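Local structure of EtuB protein (Clostridium kluyveri DSM 555, 3IO0) at residues D14-I20 / I40-R46; G9-T15 / L104-D108; V47-M53 / H82-I86. The protein forms trimers of tandem BMC domains that probably build part of the shell of a bacterial microcompartment associated with ethanol utilisation. The contacts are given in a common frame with arbitrary orientation. Numbering follows the deposited sequence.

Interaction 1 of 3, residues D14-I20 / I40-R46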
# COMPACT_ATOMS: atom_id res chain seq x y z
N ASP A 14 -9.44 -11.43 8.91
CA ASP A 14 -9.95 -12.50 8.04
C ASP A 14 -8.88 -13.54 7.95
O ASP A 14 -8.17 -13.63 6.95
CB ASP A 14 -10.45 -12.00 6.68
CG ASP A 14 -11.82 -11.33 6.77
OD1 ASP A 14 -12.57 -11.58 7.74
OD2 ASP A 14 -12.16 -10.55 5.87
N THR A 15 -8.72 -14.32 9.01
CA THR A 15 -7.61 -15.24 9.02
C THR A 15 -7.99 -16.67 8.66
O THR A 15 -9.03 -17.15 9.11
CB THR A 15 -6.66 -15.09 10.26
OG1 THR A 15 -6.23 -16.38 10.70
CG2 THR A 15 -7.30 -14.37 11.38
N VAL A 16 -7.17 -17.30 7.82
CA VAL A 16 -7.26 -18.74 7.56
C VAL A 16 -6.03 -19.49 8.01
O VAL A 16 -4.92 -18.95 7.98
CB VAL A 16 -7.36 -19.10 6.07
CG1 VAL A 16 -8.68 -19.74 5.78
CG2 VAL A 16 -7.04 -17.92 5.17
N GLY A 17 -6.26 -20.74 8.38
CA GLY A 17 -5.20 -21.70 8.60
C GLY A 17 -5.24 -22.69 7.46
O GLY A 17 -6.29 -23.22 7.13
N LEU A 18 -4.09 -22.91 6.84
CA LEU A 18 -3.98 -23.82 5.72
C LEU A 18 -2.78 -24.71 5.91
O LEU A 18 -1.84 -24.36 6.63
CB LEU A 18 -3.83 -23.06 4.41
CG LEU A 18 -4.95 -22.10 4.04
CD1 LEU A 18 -4.49 -21.15 2.97
CD2 LEU A 18 -6.16 -22.88 3.58
N VAL A 19 -2.81 -25.87 5.27
CA VAL A 19 -1.71 -26.80 5.33
C VAL A 19 -1.47 -27.35 3.93
O VAL A 19 -2.43 -27.70 3.26
CB VAL A 19 -2.04 -27.94 6.31
CG1 VAL A 19 -1.22 -29.14 6.03
CG2 VAL A 19 -1.79 -27.47 7.73
N ILE A 20 -0.23 -27.40 3.48
CA ILE A 20 0.07 -28.13 2.25
C ILE A 20 1.02 -29.27 2.56
O ILE A 20 2.08 -29.08 3.15
CB ILE A 20 0.63 -27.23 1.12
CG1 ILE A 20 -0.46 -26.26 0.64
CG2 ILE A 20 1.15 -28.09 -0.06
CD1 ILE A 20 -0.02 -25.28 -0.45
N ILE A 40 3.91 -27.53 4.71
CA ILE A 40 3.73 -26.12 4.94
C ILE A 40 2.51 -25.87 5.82
O ILE A 40 1.49 -26.55 5.69
CB ILE A 40 3.69 -25.37 3.55
CG1 ILE A 40 5.10 -24.96 3.13
CG2 ILE A 40 2.82 -24.13 3.50
CD1 ILE A 40 6.05 -24.79 4.29
N GLY A 41 2.65 -24.93 6.74
CA GLY A 41 1.52 -24.45 7.51
C GLY A 41 1.39 -22.95 7.29
O GLY A 41 2.38 -22.22 7.35
N ILE A 42 0.17 -22.49 7.01
CA ILE A 42 -0.05 -21.09 6.67
C ILE A 42 -1.02 -20.41 7.63
O ILE A 42 -2.07 -20.96 7.94
CB ILE A 42 -0.58 -20.94 5.22
CG1 ILE A 42 0.44 -21.48 4.22
CG2 ILE A 42 -0.94 -19.47 4.92
CD1 ILE A 42 -0.14 -21.86 2.88
N ILE A 43 -0.65 -19.23 8.09
CA ILE A 43 -1.59 -18.32 8.73
C ILE A 43 -1.61 -17.08 7.86
O ILE A 43 -0.58 -16.44 7.66
CB ILE A 43 -1.20 -17.96 10.19
CG1 ILE A 43 -1.02 -19.23 11.04
CG2 ILE A 43 -2.26 -17.08 10.82
CD1 ILE A 43 -2.30 -20.02 11.26
N SER A 44 -2.79 -16.76 7.32
CA SER A 44 -2.95 -15.64 6.42
C SER A 44 -4.17 -14.84 6.85
O SER A 44 -5.21 -15.43 7.13
CB SER A 44 -3.13 -16.15 4.98
OG SER A 44 -3.00 -15.10 4.03
N ALA A 45 -4.06 -13.51 6.91
CA ALA A 45 -5.18 -12.68 7.34
C ALA A 45 -5.24 -11.31 6.68
O ALA A 45 -4.21 -10.76 6.26
CB ALA A 45 -5.18 -12.51 8.83
N ARG A 46 -6.44 -10.76 6.62
CA ARG A 46 -6.64 -9.45 6.03
C ARG A 46 -6.34 -8.37 7.06
O ARG A 46 -5.77 -7.34 6.71
CB ARG A 46 -8.08 -9.28 5.52
CG ARG A 46 -8.51 -10.32 4.47
CD ARG A 46 -7.76 -10.19 3.16
NE ARG A 46 -7.75 -8.81 2.65
CZ ARG A 46 -8.79 -8.17 2.14
NH1 ARG A 46 -9.97 -8.77 2.06
NH2 ARG A 46 -8.65 -6.92 1.72

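Interaction 2 of 3, residues G9-T15 / L104-D108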
# COMPACT_ATOMS: atom_id res chain seq x y z
N GLY A 9 -9.52 -23.90 9.03
CA GLY A 9 -10.20 -22.82 9.85
C GLY A 9 -9.29 -21.64 9.53
O GLY A 9 -8.36 -21.88 8.78
N THR A 10 -9.45 -20.38 9.98
CA THR A 10 -10.58 -19.55 10.45
C THR A 10 -10.47 -18.97 11.86
O THR A 10 -10.61 -19.68 12.85
CB THR A 10 -11.98 -19.95 10.00
OG1 THR A 10 -11.99 -19.90 8.58
CG2 THR A 10 -13.04 -18.95 10.51
N ALA A 11 -10.19 -17.67 11.92
CA ALA A 11 -10.23 -16.86 13.14
C ALA A 11 -10.51 -15.40 12.77
O ALA A 11 -10.67 -15.09 11.60
CB ALA A 11 -8.92 -17.00 13.92
N GLY A 12 -10.56 -14.52 13.77
CA GLY A 12 -10.85 -13.09 13.56
C GLY A 12 -9.86 -12.36 12.68
O GLY A 12 -8.84 -12.92 12.31
N GLY A 13 -10.15 -11.11 12.33
CA GLY A 13 -9.49 -10.49 11.17
C GLY A 13 -10.03 -11.39 10.08
O GLY A 13 -11.02 -12.09 10.31
N ASP A 14 -9.44 -11.43 8.91
CA ASP A 14 -9.95 -12.50 8.04
C ASP A 14 -8.88 -13.54 7.95
O ASP A 14 -8.17 -13.63 6.95
CB ASP A 14 -10.45 -12.00 6.68
CG ASP A 14 -11.82 -11.33 6.77
OD1 ASP A 14 -12.57 -11.58 7.74
OD2 ASP A 14 -12.16 -10.55 5.87
N THR A 15 -8.72 -14.32 9.01
CA THR A 15 -7.61 -15.24 9.02
C THR A 15 -7.99 -16.67 8.66
O THR A 15 -9.03 -17.15 9.11
CB THR A 15 -6.66 -15.09 10.26
OG1 THR A 15 -6.23 -16.38 10.70
CG2 THR A 15 -7.30 -14.37 11.38
N LEU A 104 -4.50 -20.67 15.10
CA LEU A 104 -5.91 -20.32 14.91
C LEU A 104 -6.67 -20.17 16.22
O LEU A 104 -7.41 -19.20 16.41
CB LEU A 104 -6.60 -21.35 14.04
CG LEU A 104 -6.36 -21.28 12.53
CD1 LEU A 104 -6.98 -22.49 11.87
CD2 LEU A 104 -6.90 -19.98 11.94
N LYS A 105 -6.47 -21.13 17.13
CA LYS A 105 -7.09 -21.09 18.46
C LYS A 105 -6.74 -19.82 19.21
O LYS A 105 -7.61 -19.25 19.87
CB LYS A 105 -6.66 -22.29 19.31
CG LYS A 105 -7.83 -23.11 19.89
CD LYS A 105 -8.70 -22.36 20.92
CE LYS A 105 -8.18 -22.51 22.37
NZ LYS A 105 -7.90 -23.93 22.77
N GLN A 106 -5.50 -19.36 19.09
CA GLN A 106 -4.98 -18.26 19.90
C GLN A 106 -5.16 -16.87 19.27
O GLN A 106 -5.02 -15.85 19.96
CB GLN A 106 -3.50 -18.49 20.22
CG GLN A 106 -3.21 -19.76 21.03
CD GLN A 106 -4.11 -19.89 22.24
OE1 GLN A 106 -4.28 -18.93 23.02
NE2 GLN A 106 -4.70 -21.07 22.42
N THR A 107 -5.47 -16.84 17.99
CA THR A 107 -5.55 -15.57 17.28
C THR A 107 -6.52 -14.59 17.93
O THR A 107 -6.13 -13.48 18.29
CB THR A 107 -5.85 -15.79 15.78
OG1 THR A 107 -4.68 -16.31 15.15
CG2 THR A 107 -6.21 -14.49 15.08
N ASP A 108 -7.77 -15.01 18.11
CA ASP A 108 -8.81 -14.12 18.61
C ASP A 108 -8.49 -13.60 19.99
O ASP A 108 -8.84 -12.46 20.32
CB ASP A 108 -10.16 -14.80 18.61
CG ASP A 108 -10.65 -15.08 17.22
OD1 ASP A 108 -11.09 -14.13 16.56
OD2 ASP A 108 -10.59 -16.25 16.79

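Interaction 3 of 3, residues V47-M53 / H82-I86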
# COMPACT_ATOMS: atom_id res chain seq x y z
N VAL A 47 -6.71 -8.62 8.31
CA VAL A 47 -6.58 -7.58 9.35
C VAL A 47 -5.62 -7.94 10.49
O VAL A 47 -5.85 -8.90 11.24
CB VAL A 47 -7.97 -7.12 9.90
CG1 VAL A 47 -7.80 -6.10 11.03
CG2 VAL A 47 -8.83 -6.54 8.77
N GLY A 48 -4.56 -7.15 10.61
CA GLY A 48 -3.62 -7.26 11.73
C GLY A 48 -2.40 -8.08 11.37
O GLY A 48 -2.34 -8.67 10.29
N ALA A 49 -1.42 -8.11 12.28
CA ALA A 49 -0.20 -8.89 12.09
C ALA A 49 0.45 -9.29 13.41
O ALA A 49 0.78 -10.47 13.58
CB ALA A 49 0.79 -8.15 11.20
N PRO A 50 0.66 -8.32 14.34
CA PRO A 50 1.22 -8.73 15.64
C PRO A 50 0.37 -9.78 16.38
O PRO A 50 0.92 -10.72 16.95
CB PRO A 50 1.31 -7.41 16.43
CG PRO A 50 1.35 -6.36 15.38
CD PRO A 50 0.45 -6.86 14.29
N ALA A 51 -0.95 -9.63 16.33
CA ALA A 51 -1.85 -10.60 16.97
C ALA A 51 -1.61 -12.02 16.46
O ALA A 51 -1.43 -12.96 17.25
CB ALA A 51 -3.30 -10.20 16.78
N GLN A 52 -1.60 -12.17 15.13
CA GLN A 52 -1.41 -13.48 14.52
C GLN A 52 0.00 -13.97 14.80
O GLN A 52 0.21 -15.15 15.06
CB GLN A 52 -1.67 -13.44 13.01
CG GLN A 52 -3.14 -13.37 12.62
CD GLN A 52 -3.69 -11.95 12.54
OE1 GLN A 52 -3.08 -11.01 13.04
NE2 GLN A 52 -4.84 -11.80 11.91
N MET A 53 0.97 -13.05 14.75
CA MET A 53 2.36 -13.38 15.08
C MET A 53 2.44 -13.93 16.50
O MET A 53 3.08 -14.95 16.72
CB MET A 53 3.28 -12.16 14.89
CG MET A 53 3.38 -11.66 13.46
SD MET A 53 4.82 -10.60 13.11
CE MET A 53 4.18 -9.02 13.62
N HIS A 82 -1.19 -3.54 8.58
CA HIS A 82 -0.95 -4.78 7.84
C HIS A 82 -2.13 -5.74 8.17
O HIS A 82 -2.82 -5.47 9.15
CB HIS A 82 0.37 -5.34 8.32
CG HIS A 82 1.52 -4.38 8.26
ND1 HIS A 82 2.02 -3.73 9.36
CD2 HIS A 82 2.30 -3.99 7.22
CE1 HIS A 82 3.05 -2.97 9.01
NE2 HIS A 82 3.24 -3.11 7.71
N GLY A 83 -2.41 -6.84 7.46
CA GLY A 83 -1.59 -7.54 6.50
C GLY A 83 -0.77 -8.64 7.18
O GLY A 83 0.28 -8.35 7.76
N ILE A 84 -1.20 -9.90 7.16
CA ILE A 84 -0.28 -10.94 7.67
C ILE A 84 -0.18 -12.24 6.87
O ILE A 84 -1.20 -12.82 6.48
CB ILE A 84 -0.42 -11.18 9.20
CG1 ILE A 84 0.66 -12.13 9.71
CG2 ILE A 84 -1.76 -11.71 9.54
CD1 ILE A 84 2.05 -11.53 9.78
N PHE A 85 1.05 -12.69 6.62
CA PHE A 85 1.29 -13.93 5.89
C PHE A 85 2.46 -14.71 6.48
O PHE A 85 3.63 -14.35 6.30
CB PHE A 85 1.53 -13.64 4.41
CG PHE A 85 1.82 -14.86 3.58
CD1 PHE A 85 0.84 -15.83 3.36
CD2 PHE A 85 3.06 -15.02 2.98
CE1 PHE A 85 1.10 -16.96 2.57
CE2 PHE A 85 3.34 -16.14 2.20
CZ PHE A 85 2.35 -17.11 1.99
N ILE A 86 2.12 -15.77 7.21
CA ILE A 86 3.09 -16.57 7.94
C ILE A 86 3.09 -17.98 7.38
O ILE A 86 2.03 -18.61 7.26
CB ILE A 86 2.74 -16.62 9.44
CG1 ILE A 86 2.86 -15.22 10.04
CG2 ILE A 86 3.64 -17.58 10.17
CD1 ILE A 86 2.18 -15.06 11.38

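Interaction 1 of 3, residues D14-I20 / I40-R46
Six good backbone hydrogen bonds and a seventh, weak one join Asp14-Ile20 to Ile40-Arg46 as antiparallel strands. Val16 N to Ser44 O is 2.8 Å and Ser44 N to Val16 O 3.1 Å. Leu18 N to Ile42 O is 3.0 Å and Ile42 N to Leu18 O 2.8 Å. Ile20 and Ile40 bond N to O at 2.9 Å both ways. The weak bond, Arg46 N to Asp14 O at 3.4 Å, lies past the strand ends. At the non-hydrogen-bonded positions Gly17-Ile43 and Val19-Gly41, CA-H...O contacts fill in, such as Val19 CA to Ile40 O, 3.2 Å. These are neighbouring inner strands of the sheet in the first of two tandem, circularly permuted BMC domains. On one face Leu18 packs on Ile42, CB to CB 4.0 Å, and Ile20 on Ile40. A second subunit covers part of this face, with its Met218 on Val16 and its Gly155 on Leu18, and its Gly155 N bonds to Ser44 OG. On the other face, Val19 and Ile43 touch helix 93-111.

Interaction 2 of 3, residues G9-T15 / L104-D108
The strand end at Gly9-Ala11 runs nearly parallel to the helix segment Leu104-Asp108. Their axes make an angle of 16° and approach to 7.6 Å. The chain then turns back through Gly12-Asp14 to Thr15, which starts the next strand. Thr10 and Ala11 both face Thr15, as in a G1 beta bulge, and Ala11 N bonds to Thr15 O at 3.1 Å. The peptide before Thr10 is cis. Gly9, Thr10 and Gly13 all have positive phi, which by itself favours glycine at Gly9 and Gly13. The nearest CA pairs are Ala11 with Leu104, 5.8 Å, and Gly12 with Asp108, 5.5 Å.

Leu104 gives the largest covered area. Its CD1 lies 3.4 Å from Gly9 C, and its CD2 lies 3.2 Å from Thr10 N and 4.1 Å from Ala11 CB. Ala11 points toward the helix, and its CB sits 3.8 Å from Thr107 CB. Thr15 reaches the same side of the helix, with its OG1 3.9 Å from Leu104 CD2. The hydroxyl of Thr107 bonds within its own helix, to Ala103 O. The contact thus packs the first hairpin of the BMC domain, strands 7-11 and 15-20, against helix 93-111.

The polar link is at the exposed end. Gly12 N donates to Asp108 OD1 at 2.9 Å, with a weaker bond to OD2 at 3.5 Å. A CB on Gly12 would clash with OD1 of Asp108. The bare backbone of glycine therefore lets this carboxylate come up to the turn and accept a hydrogen bond from its amide.

Interaction 3 of 3, residues V47-M53 / H82-I86
Ile84 is the apolar centre and points toward the start of the helix. Its CB packs against Ala49 CB at 3.8 Å, and its CD1 meets Met53 CG at 3.9 Å. Ile86 extends the patch, with CD1 4.2 Å from Met53 CG. Ile133, Phe134 and Phe138 of helix 132-138 also touch Met53. The contact joins helix 50-61 to strand 84-90 of the sheet in the first BMC domain, and all the side chains in it are buried apart from Val47.

Gln52 lies at the border. Its CD is 3.6 Å from Ile84 CG2, while its NE2 bonds back to Val47 O at 3.1 Å and so ties the helix to the turn before it. Ala49 holds the N-cap position. Gly48 has backbone angles at which a CB would be jammed against the preceding carbonyl.

At the polar edge, Gly48 N donates to His82 O at 2.8 Å. Thr76 OG1 also bonds to this oxygen, and His82 NE2 bonds to the backbone N of Ser184. The peptide between His82 and Gly83 is cis. Mainly apolar packing thus holds the helix start, while one backbone bond across the segments and the Gln52 bond hold the turn.

In the fold
From the N terminus, strand 7-11 turns into strand 15-20, and interaction 1 pairs the latter with strand 39-45, closing the first loop. Helix 50-61 follows. Interaction 3 closes the next loop as strand 84-90 returns to the start of this helix. That strand also bonds to strand 39-45, through Ile43 O to Ile86 N (2.8 Å) and Ala45 N to Ile84 O (3.0 Å). Interactions 1 and 3 are therefore in series. Interaction 2 spans both, since helix 93-111 comes back to the first hairpin. Thr15 takes part in interactions 1 and 2. Gln52 of interaction 3 touches Thr15 and Thr107. Together the three contacts tie one sheet to helices 50-61 and 93-111.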